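Local coordinates for stage II sporulation protein E (SpoIIE) (Moorella thermoacetica, PDB 3ZT9) that probably acts as a manganese-dependent protein phosphatase of the PP2C clan within the signalling pathway of the bacterial stressosome, at residues A22-F33 / E51-N62; L34-H42 / D185-R193. All coordinates share one frame; numbering follows the deposited sequence. Where two conformers were deposited one is given.

Interaction 1: A22-F33 / E51-N62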
loop_
_atom_site.group_PDB
_atom_site.type_symbol
_atom_site.label_atom_id
_atom_site.label_comp_id
_atom_site.label_asym_id
_atom_site.label_seq_id
_atom_site.Cartn_x
_atom_site.Cartn_y
_atom_site.Cartn_z
ATOM N N ALA A 22 -4.192 -6.686 -3.150
ATOM C CA ALA A 22 -2.970 -7.408 -2.841
ATOM C C ALA A 22 -1.999 -6.552 -2.034
ATOM O O ALA A 22 -1.965 -5.343 -2.200
ATOM C CB ALA A 22 -2.290 -7.880 -4.127
ATOM N N CYS A 23 -1.189 -7.209 -1.199
ATOM C CA CYS A 23 -0.154 -6.561 -0.373
ATOM C C CYS A 23 1.243 -7.136 -0.667
ATOM O O CYS A 23 1.387 -8.322 -0.973
ATOM C CB CYS A 23 -0.470 -6.785 1.126
ATOM S SG CYS A 23 -1.973 -5.937 1.622
ATOM N N LEU A 24 2.267 -6.289 -0.546
ATOM C CA LEU A 24 3.666 -6.711 -0.644
ATOM C C LEU A 24 4.446 -6.051 0.485
ATOM O O LEU A 24 4.283 -4.862 0.746
ATOM C CB LEU A 24 4.275 -6.231 -1.960
ATOM C CG LEU A 24 5.780 -6.482 -2.128
ATOM C CD1 LEU A 24 6.056 -7.954 -2.305
ATOM C CD2 LEU A 24 6.300 -5.710 -3.321
ATOM N N VAL A 25 5.234 -6.842 1.187
ATOM C CA VAL A 25 6.259 -6.337 2.099
ATOM C C VAL A 25 7.531 -7.035 1.692
ATOM O O VAL A 25 7.603 -8.259 1.717
ATOM C CB VAL A 25 5.953 -6.649 3.590
ATOM C CG1 VAL A 25 7.097 -6.206 4.458
ATOM C CG2 VAL A 25 4.621 -5.935 3.968
ATOM N N LYS A 26 8.552 -6.274 1.340
ATOM C CA LYS A 26 9.792 -6.886 0.891
ATOM C C LYS A 26 10.979 -6.133 1.468
ATOM O O LYS A 26 11.027 -4.916 1.408
ATOM C CB LYS A 26 9.822 -6.925 -0.647
ATOM C CG LYS A 26 11.014 -7.714 -1.254
ATOM C CD LYS A 26 11.213 -9.071 -0.571
ATOM C CE LYS A 26 12.313 -9.969 -1.206
ATOM N NZ LYS A 26 13.746 -9.516 -1.118
ATOM N N ARG A 27 11.904 -6.873 2.073
ATOM C CA ARG A 27 13.012 -6.296 2.804
ATOM C C ARG A 27 14.250 -6.595 2.001
ATOM O O ARG A 27 14.495 -7.738 1.601
ATOM C CB ARG A 27 13.127 -6.895 4.213
ATOM C CG ARG A 27 11.783 -7.080 4.922
ATOM C CD ARG A 27 11.954 -7.507 6.373
ATOM N NE ARG A 27 10.672 -7.706 7.059
ATOM C CZ ARG A 27 10.222 -6.947 8.057
ATOM N NH1 ARG A 27 10.937 -5.919 8.499
ATOM N NH2 ARG A 27 9.054 -7.219 8.617
ATOM N N VAL A 28 15.021 -5.551 1.764
ATOM C CA VAL A 28 16.155 -5.622 0.869
ATOM C C VAL A 28 17.251 -4.688 1.369
ATOM O O VAL A 28 17.195 -3.477 1.142
ATOM C CB VAL A 28 15.721 -5.223 -0.554
ATOM C CG1 VAL A 28 16.850 -4.548 -1.295
ATOM C CG2 VAL A 28 15.216 -6.433 -1.304
ATOM N N GLU A 29 18.227 -5.249 2.079
ATOM C CA GLU A 29 19.389 -4.478 2.506
ATOM C C GLU A 29 19.004 -3.182 3.245
ATOM O O GLU A 29 19.309 -2.089 2.789
ATOM C CB GLU A 29 20.263 -4.145 1.282
ATOM C CG GLU A 29 19.870 -2.835 0.571
ATOM C CD GLU A 29 19.252 -3.035 -0.796
ATOM O OE1 GLU A 29 19.618 -4.030 -1.480
ATOM O OE2 GLU A 29 18.403 -2.186 -1.179
ATOM N N GLY A 30 18.333 -3.288 4.382
ATOM C CA GLY A 30 17.976 -2.083 5.112
ATOM C C GLY A 30 16.997 -1.155 4.395
ATOM O O GLY A 30 16.674 -0.081 4.916
ATOM N N VAL A 31 16.528 -1.557 3.215
ATOM C CA VAL A 31 15.414 -0.863 2.547
ATOM C C VAL A 31 14.198 -1.757 2.510
ATOM O O VAL A 31 14.249 -2.871 1.988
ATOM C CB VAL A 31 15.693 -0.514 1.085
ATOM C CG1 VAL A 31 14.544 0.316 0.486
ATOM C CG2 VAL A 31 17.048 0.236 0.940
ATOM N N ILE A 32 13.077 -1.241 2.987
ATOM C CA ILE A 32 11.843 -2.007 3.035
ATOM C C ILE A 32 10.842 -1.402 2.051
ATOM O O ILE A 32 10.677 -0.176 2.009
ATOM C CB ILE A 32 11.253 -1.997 4.465
ATOM C CG1 ILE A 32 12.269 -2.572 5.452
ATOM C CG2 ILE A 32 9.970 -2.799 4.505
ATOM C CD1 ILE A 32 11.727 -2.832 6.821
ATOM N N PHE A 33 10.212 -2.245 1.243
ATOM C CA PHE A 33 9.166 -1.788 0.352
ATOM C C PHE A 33 7.816 -2.283 0.860
ATOM O O PHE A 33 7.670 -3.430 1.275
ATOM C CB PHE A 33 9.393 -2.318 -1.051
ATOM C CG PHE A 33 10.669 -1.801 -1.692
ATOM C CD1 PHE A 33 11.902 -2.334 -1.329
ATOM C CD2 PHE A 33 10.626 -0.805 -2.651
ATOM C CE1 PHE A 33 13.090 -1.870 -1.924
ATOM C CE2 PHE A 33 11.797 -0.361 -3.259
ATOM C CZ PHE A 33 13.027 -0.907 -2.896
ATOM N N GLU A 51 -2.456 -8.766 -8.148
ATOM C CA GLU A 51 -1.277 -9.618 -7.977
ATOM C C GLU A 51 -0.232 -9.383 -9.081
ATOM O O GLU A 51 0.971 -9.392 -8.820
ATOM C CB GLU A 51 -1.680 -11.102 -7.864
ATOM C CG GLU A 51 -2.539 -11.368 -6.599
ATOM C CD GLU A 51 -1.753 -11.233 -5.277
ATOM O OE1 GLU A 51 -0.513 -11.217 -5.272
ATOM O OE2 GLU A 51 -2.389 -11.160 -4.217
ATOM N N ILE A 52 -0.662 -9.151 -10.314
ATOM C CA ILE A 52 0.284 -8.735 -11.352
ATOM C C ILE A 52 1.017 -7.439 -10.955
ATOM O O ILE A 52 2.255 -7.310 -11.141
ATOM C CB ILE A 52 -0.421 -8.503 -12.695
ATOM C CG1 ILE A 52 -0.800 -9.869 -13.322
ATOM C CG2 ILE A 52 0.518 -7.778 -13.665
ATOM C CD1 ILE A 52 -1.662 -9.746 -14.494
ATOM N N ALA A 53 0.271 -6.474 -10.441
ATOM C CA ALA A 53 0.892 -5.211 -10.005
ATOM C C ALA A 53 1.957 -5.459 -8.914
ATOM O O ALA A 53 3.064 -4.915 -9.000
ATOM C CB ALA A 53 -0.179 -4.237 -9.493
ATOM N N ILE A 54 1.615 -6.232 -7.875
ATOM C CA ILE A 54 2.552 -6.560 -6.798
ATOM C C ILE A 54 3.795 -7.305 -7.319
ATOM O O ILE A 54 4.942 -6.970 -6.962
ATOM C CB ILE A 54 1.817 -7.429 -5.689
ATOM C CG1 ILE A 54 0.788 -6.595 -4.936
ATOM C CG2 ILE A 54 2.774 -8.102 -4.733
ATOM C CD1 ILE A 54 1.290 -5.359 -4.443
ATOM N N ALA A 55 3.583 -8.295 -8.189
ATOM C CA ALA A 55 4.682 -9.110 -8.718
ATOM C C ALA A 55 5.616 -8.266 -9.571
ATOM O O ALA A 55 6.835 -8.412 -9.511
ATOM C CB ALA A 55 4.118 -10.268 -9.559
ATOM N N SER A 56 5.023 -7.370 -10.363
ATOM C CA SER A 56 5.776 -6.427 -11.176
ATOM C C SER A 56 6.649 -5.491 -10.325
ATOM O O SER A 56 7.814 -5.239 -10.641
ATOM C CB SER A 56 4.844 -5.595 -12.035
ATOM O OG SER A 56 5.659 -4.758 -12.843
ATOM N N MET A 57 6.076 -4.955 -9.258
ATOM C CA MET A 57 6.838 -4.119 -8.329
ATOM C C MET A 57 8.014 -4.862 -7.748
ATOM O O MET A 57 9.146 -4.347 -7.725
ATOM C CB MET A 57 5.937 -3.646 -7.200
ATOM C CG MET A 57 4.968 -2.623 -7.667
ATOM S SD MET A 57 4.021 -2.017 -6.254
ATOM C CE MET A 57 3.214 -0.647 -7.009
ATOM N N GLU A 58 7.767 -6.073 -7.278
ATOM C CA GLU A 58 8.831 -6.829 -6.647
ATOM C C GLU A 58 9.947 -7.027 -7.647
ATOM O O GLU A 58 11.136 -6.927 -7.324
ATOM C CB GLU A 58 8.332 -8.182 -6.156
ATOM C CG GLU A 58 9.493 -9.065 -5.729
ATOM C CD GLU A 58 9.073 -10.250 -4.881
ATOM O OE1 GLU A 58 7.856 -10.458 -4.695
ATOM O OE2 GLU A 58 9.977 -10.966 -4.401
ATOM N N SER A 59 9.587 -7.287 -8.887
ATOM C CA SER A 59 10.618 -7.553 -9.887
ATOM C C SER A 59 11.416 -6.269 -10.217
ATOM O O SER A 59 12.527 -6.344 -10.717
ATOM C CB SER A 59 9.987 -8.149 -11.144
ATOM O OG SER A 59 9.339 -7.140 -11.889
ATOM N N SER A 60 10.844 -5.106 -9.918
ATOM C CA SER A 60 11.409 -3.808 -10.308
ATOM C C SER A 60 12.016 -3.050 -9.131
ATOM O O SER A 60 12.410 -1.901 -9.264
ATOM C CB SER A 60 10.305 -2.923 -10.882
ATOM O OG SER A 60 9.719 -3.532 -12.000
ATOM N N MET A 61 12.093 -3.674 -7.975
ATOM C CA MET A 61 12.678 -2.983 -6.839
ATOM C C MET A 61 14.055 -2.427 -7.064
ATOM O O MET A 61 14.899 -3.021 -7.709
ATOM C CB MET A 61 12.726 -3.904 -5.658
ATOM C CG MET A 61 11.389 -3.930 -5.133
ATOM S SD MET A 61 11.020 -4.953 -3.775
ATOM C CE MET A 61 9.309 -4.572 -3.747
ATOM N N ASN A 62 14.269 -1.273 -6.465
ATOM C CA ASN A 62 15.548 -0.586 -6.549
ATOM C C ASN A 62 15.936 -0.165 -7.950
ATOM O O ASN A 62 17.108 0.080 -8.234
ATOM C CB ASN A 62 16.639 -1.405 -5.888
ATOM C CG ASN A 62 16.777 -1.060 -4.429
ATOM O OD1 ASN A 62 16.515 0.079 -4.023
ATOM N ND2 ASN A 62 17.150 -2.038 -3.626
#
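Glu51 meets Ala22 where helix 43-60 passes over the edge strand 21-28: its side chain bends back so that OE2 lies 3.3 Å from Ala22 CB. One turn on, Ile54 spans Ala22 and Leu24 along the strand. Its CG1 presses tightly on Ala22 CB (3.4 Å), while CG2 lies against Leu24 CB, the Ile54 and Leu24 side chains lying alongside and pointing opposite ways. Met57 adds little more than its CB beside Leu24 CD2; the rest of the chain turns away to Ala84 of strand 82-90 and to helix 65-76. On the outer flank Glu58 runs out extended and crosses Leu24 at about a right angle, OE1 passing its CD1. Glu58 OE2 stands 5.2 Å from Lys26 NZ, too far for a salt bridge, though the opposite charges may attract weakly. Further along, Met61 drops back onto the hairpin. With CG anti to its carbonyl carbon (chi1 -78°) and an extended chain beyond, it lies across one face of the Phe33 ring: CG sits 3.9 Å above the ring centre as a CH-pi contact, and SD follows at 4.0 Å from the centroid in a Met-aromatic contact. Its CE continues past Phe33 CB to meet Leu24 CD2 tip to tip, a tight 3.2 Å, and Lys26 CG packs on the sulfur. Asn62 OD1 lies in plane at the Phe33 ring edge and also accepts a hydrogen bond from Arg88 NH2. Asn62 ND2 donates to the syn lone pair of Glu29 OE2 (2.8 Å) in a bent bond, N-H...O 141°, although Glu29 is poorly ordered. Helix and strand run nearly parallel, 17° apart, and the helix covers a hairpin closed by a type I' turn at Val28-Val31, as in the outer layer of the PP2C-type alpha-beta-beta-alpha sandwich.

Interaction 2: L34-H42 / D185-R193. With MN (manganese (II) ion), chain B; MN (manganese (II) ion), chain C; MN (manganese (II) ion), chain D.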
loop_
_atom_site.group_PDB
_atom_site.type_symbol
_atom_site.label_atom_id
_atom_site.label_comp_id
_atom_site.label_asym_id
_atom_site.label_seq_id
_atom_site.Cartn_x
_atom_site.Cartn_y
_atom_site.Cartn_z
ATOM N N LEU A 34 6.838 -1.391 0.823
ATOM C CA LEU A 34 5.498 -1.707 1.309
ATOM C C LEU A 34 4.532 -1.304 0.225
ATOM O O LEU A 34 4.539 -0.150 -0.168
ATOM C CB LEU A 34 5.156 -0.857 2.566
ATOM C CG LEU A 34 6.186 -0.870 3.712
ATOM C CD1 LEU A 34 5.809 0.215 4.708
ATOM C CD2 LEU A 34 6.197 -2.203 4.412
ATOM N N ALA A 35 3.673 -2.213 -0.223
ATOM C CA ALA A 35 2.808 -1.877 -1.336
ATOM C C ALA A 35 1.427 -2.459 -1.152
ATOM O O ALA A 35 1.273 -3.584 -0.639
ATOM C CB ALA A 35 3.413 -2.399 -2.688
ATOM N N VAL A 36 0.417 -1.711 -1.622
ATOM C CA VAL A 36 -0.937 -2.264 -1.677
ATOM C C VAL A 36 -1.494 -2.004 -3.062
ATOM O O VAL A 36 -1.387 -0.906 -3.568
ATOM C CB VAL A 36 -1.892 -1.620 -0.602
ATOM C CG1 VAL A 36 -3.326 -2.110 -0.773
ATOM C CG2 VAL A 36 -1.390 -1.934 0.849
ATOM N N GLY A 37 -2.141 -3.001 -3.651
ATOM C CA GLY A 37 -2.783 -2.799 -4.939
ATOM C C GLY A 37 -4.259 -3.153 -4.794
ATOM O O GLY A 37 -4.642 -3.991 -3.964
ATOM N N ASP A 38 -5.090 -2.526 -5.623
ATOM C CA ASP A 38 -6.513 -2.828 -5.624
ATOM C C ASP A 38 -6.898 -3.012 -7.077
ATOM O O ASP A 38 -6.908 -2.048 -7.809
ATOM C CB ASP A 38 -7.266 -1.623 -4.989
ATOM C CG ASP A 38 -8.782 -1.740 -5.066
ATOM O OD1 ASP A 38 -9.282 -2.624 -5.790
ATOM O OD2 ASP A 38 -9.485 -0.932 -4.415
ATOM N N GLY A 39 -7.176 -4.246 -7.505
ATOM C CA GLY A 39 -7.568 -4.482 -8.892
ATOM C C GLY A 39 -8.960 -3.922 -9.174
ATOM O O GLY A 39 -9.869 -4.027 -8.381
ATOM N N ILE A 40 -9.154 -3.361 -10.356
ATOM C CA ILE A 40 -10.437 -2.726 -10.625
ATOM C C ILE A 40 -11.543 -3.762 -10.434
ATOM O O ILE A 40 -11.476 -4.871 -10.978
ATOM C CB ILE A 40 -10.512 -2.160 -12.043
ATOM C CG1 ILE A 40 -9.517 -0.998 -12.240
ATOM C CG2 ILE A 40 -11.964 -1.718 -12.342
ATOM C CD1 ILE A 40 -9.931 0.279 -11.540
ATOM N N GLY A 41 -12.561 -3.414 -9.643
ATOM C CA GLY A 41 -13.698 -4.292 -9.451
ATOM C C GLY A 41 -13.366 -5.277 -8.353
ATOM O O GLY A 41 -12.552 -4.989 -7.473
ATOM N N HIS A 42 -13.969 -6.450 -8.421
ATOM C CA HIS A 42 -13.744 -7.472 -7.404
ATOM C C HIS A 42 -13.607 -8.846 -8.051
ATOM O O HIS A 42 -13.687 -8.986 -9.264
ATOM C CB HIS A 42 -14.872 -7.470 -6.345
ATOM C CG HIS A 42 -16.262 -7.495 -6.916
ATOM N ND1 HIS A 42 -16.961 -8.663 -7.130
ATOM C CD2 HIS A 42 -17.087 -6.490 -7.299
ATOM C CE1 HIS A 42 -18.155 -8.381 -7.625
ATOM N NE2 HIS A 42 -18.252 -7.069 -7.745
ATOM N N ASP A 185 -16.629 -4.473 -0.242
ATOM C CA ASP A 185 -15.469 -4.334 -1.102
ATOM C C ASP A 185 -14.377 -5.158 -0.479
ATOM O O ASP A 185 -14.462 -5.506 0.711
ATOM C CB ASP A 185 -15.022 -2.855 -1.236
ATOM C CG ASP A 185 -14.057 -2.645 -2.414
ATOM O OD1 ASP A 185 -13.981 -3.552 -3.284
ATOM O OD2 ASP A 185 -13.370 -1.604 -2.491
ATOM N N ASP A 186 -13.368 -5.474 -1.272
ATOM C CA ASP A 186 -12.133 -6.064 -0.748
ATOM C C ASP A 186 -11.442 -5.100 0.192
ATOM O O ASP A 186 -11.552 -3.893 0.016
ATOM C CB ASP A 186 -11.204 -6.364 -1.904
ATOM C CG ASP A 186 -11.834 -7.322 -2.905
ATOM O OD1 ASP A 186 -12.141 -8.438 -2.512
ATOM O OD2 ASP A 186 -12.006 -6.955 -4.057
ATOM N N VAL A 187 -10.705 -5.627 1.164
ATOM C CA VAL A 187 -10.003 -4.781 2.142
ATOM C C VAL A 187 -8.546 -5.211 2.179
ATOM O O VAL A 187 -8.243 -6.409 2.149
ATOM C CB VAL A 187 -10.649 -4.892 3.534
ATOM C CG1 VAL A 187 -9.762 -4.262 4.619
ATOM C CG2 VAL A 187 -12.079 -4.258 3.523
ATOM N N ALA A 188 -7.625 -4.250 2.256
ATOM C CA ALA A 188 -6.226 -4.576 2.424
ATOM C C ALA A 188 -5.600 -3.496 3.300
ATOM O O ALA A 188 -5.845 -2.312 3.091
ATOM C CB ALA A 188 -5.506 -4.606 1.063
ATOM N N VAL A 189 -4.773 -3.897 4.255
ATOM C CA VAL A 189 -4.153 -2.941 5.162
ATOM C C VAL A 189 -2.766 -3.404 5.503
ATOM O O VAL A 189 -2.594 -4.585 5.810
ATOM C CB VAL A 189 -4.885 -2.887 6.531
ATOM C CG1 VAL A 189 -4.339 -1.677 7.356
ATOM C CG2 VAL A 189 -6.382 -2.794 6.351
ATOM N N ILE A 190 -1.804 -2.466 5.531
ATOM C CA ILE A 190 -0.460 -2.737 6.067
ATOM C C ILE A 190 -0.154 -1.708 7.154
ATOM O O ILE A 190 -0.471 -0.537 6.985
ATOM C CB ILE A 190 0.617 -2.569 4.964
ATOM C CG1 ILE A 190 0.406 -3.645 3.889
ATOM C CG2 ILE A 190 2.000 -2.712 5.551
ATOM C CD1 ILE A 190 1.398 -3.475 2.692
ATOM N N VAL A 191 0.418 -2.129 8.283
ATOM C CA VAL A 191 0.981 -1.179 9.245
ATOM C C VAL A 191 2.426 -1.610 9.466
ATOM O O VAL A 191 2.654 -2.790 9.631
ATOM C CB VAL A 191 0.233 -1.250 10.583
ATOM C CG1 VAL A 191 1.018 -0.505 11.673
ATOM C CG2 VAL A 191 -1.229 -0.675 10.422
ATOM N N ALA A 192 3.355 -0.657 9.450
ATOM C CA ALA A 192 4.786 -0.902 9.706
ATOM C C ALA A 192 5.248 0.085 10.771
ATOM O O ALA A 192 4.947 1.272 10.683
ATOM C CB ALA A 192 5.598 -0.703 8.440
ATOM N N ARG A 193 5.975 -0.379 11.783
ATOM C CA ARG A 193 6.449 0.554 12.794
ATOM C C ARG A 193 7.656 0.030 13.507
ATOM O O ARG A 193 7.881 -1.179 13.510
ATOM C CB ARG A 193 5.347 0.788 13.800
ATOM C CG ARG A 193 4.901 -0.497 14.467
ATOM C CD ARG A 193 3.589 -0.300 15.234
ATOM N NE ARG A 193 3.306 -1.523 15.958
ATOM C CZ ARG A 193 2.313 -1.665 16.826
ATOM N NH1 ARG A 193 1.472 -0.674 17.058
ATOM N NH2 ARG A 193 2.190 -2.813 17.445
ATOM O OXT ARG A 193 8.378 0.820 14.105
HETATM MN MN MN B . -11.012 -3.624 -6.570
HETATM MN MN MN C . -11.571 -1.178 -3.668
HETATM MN MN MN D . 9.809 0.481 15.914
HETATM O O HOH W 1 -11.754 -1.617 -7.410
HETATM O O HOH W 2 -12.406 -2.642 -5.132
HETATM O O HOH W 3 -10.378 -5.110 -5.103
HETATM O O HOH W 4 -10.716 -2.724 -2.363
HETATM O O HOH W 5 -12.504 0.014 -5.316
#
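The carboxylates of Asp38 and Asp185 face each other across a manganese ion (chain C), each binding it through OD2 at 2.2 Å. Asp38 bridges: its OD1 holds the second manganese (chain B) at 2.1 Å, an arrangement reached with CG anti to the backbone N (chi1 174°). Carbonyl oxygens of Gly39 and Gly41 also bind this second ion, and water 2 joins both metals while donating to Asp185 OD1 (2.6 Å). The Asp186 carboxylate works in the second shell: OD2 accepts from metal-bound water 3 and lies beside His42 CB, whereas OD1 takes the backbone N-H groups of Arg13 and Gly20. Asp150 completes the chain C site, and the two-metal centre at one end of two facing antiparallel sheets is that of the PP2C fold. Strands 34-39 and 187-192 face each other across the sandwich, running in opposite directions (170°), axes 7.8 Å apart, and meet through apolar side chains. Ile190 CD1 lies alongside Val36 CG2 (3.7 Å) and rests near Ala35 O; Val36 CG1 lies against Ala188 CB, and Leu34 CD1 reaches Ala192 CB (3.8 Å). At the far end, Arg193 OXT, one oxygen of the C-terminal carboxylate, binds a third manganese (chain D), which Glu141 also binds.

Strand 31-39 carries both contacts, whose centres lie about 14 Å apart: its first part, through Phe33, takes Met61 and Asn62 in interaction 1, whose helix lies over strand 21-28, and its continuation faces the other sheet and reaches the metals in interaction 2. Strand 21-28 is its neighbour, held by probable hydrogen bonds from Gly37 N to Ala22 O (2.8 Å) and from Leu24 N to Ala35 O (2.9 Å). Packing also passes through this sheet. On the helix side Met57 SD touches Ala35 CB at 3.6 Å, while from the opposite sheet Ile190 CD1 comes to 3.7 Å from Leu24 O. The side chain of Ala22, at the metal end of interaction 1, is still about 10 Å from a manganese ion.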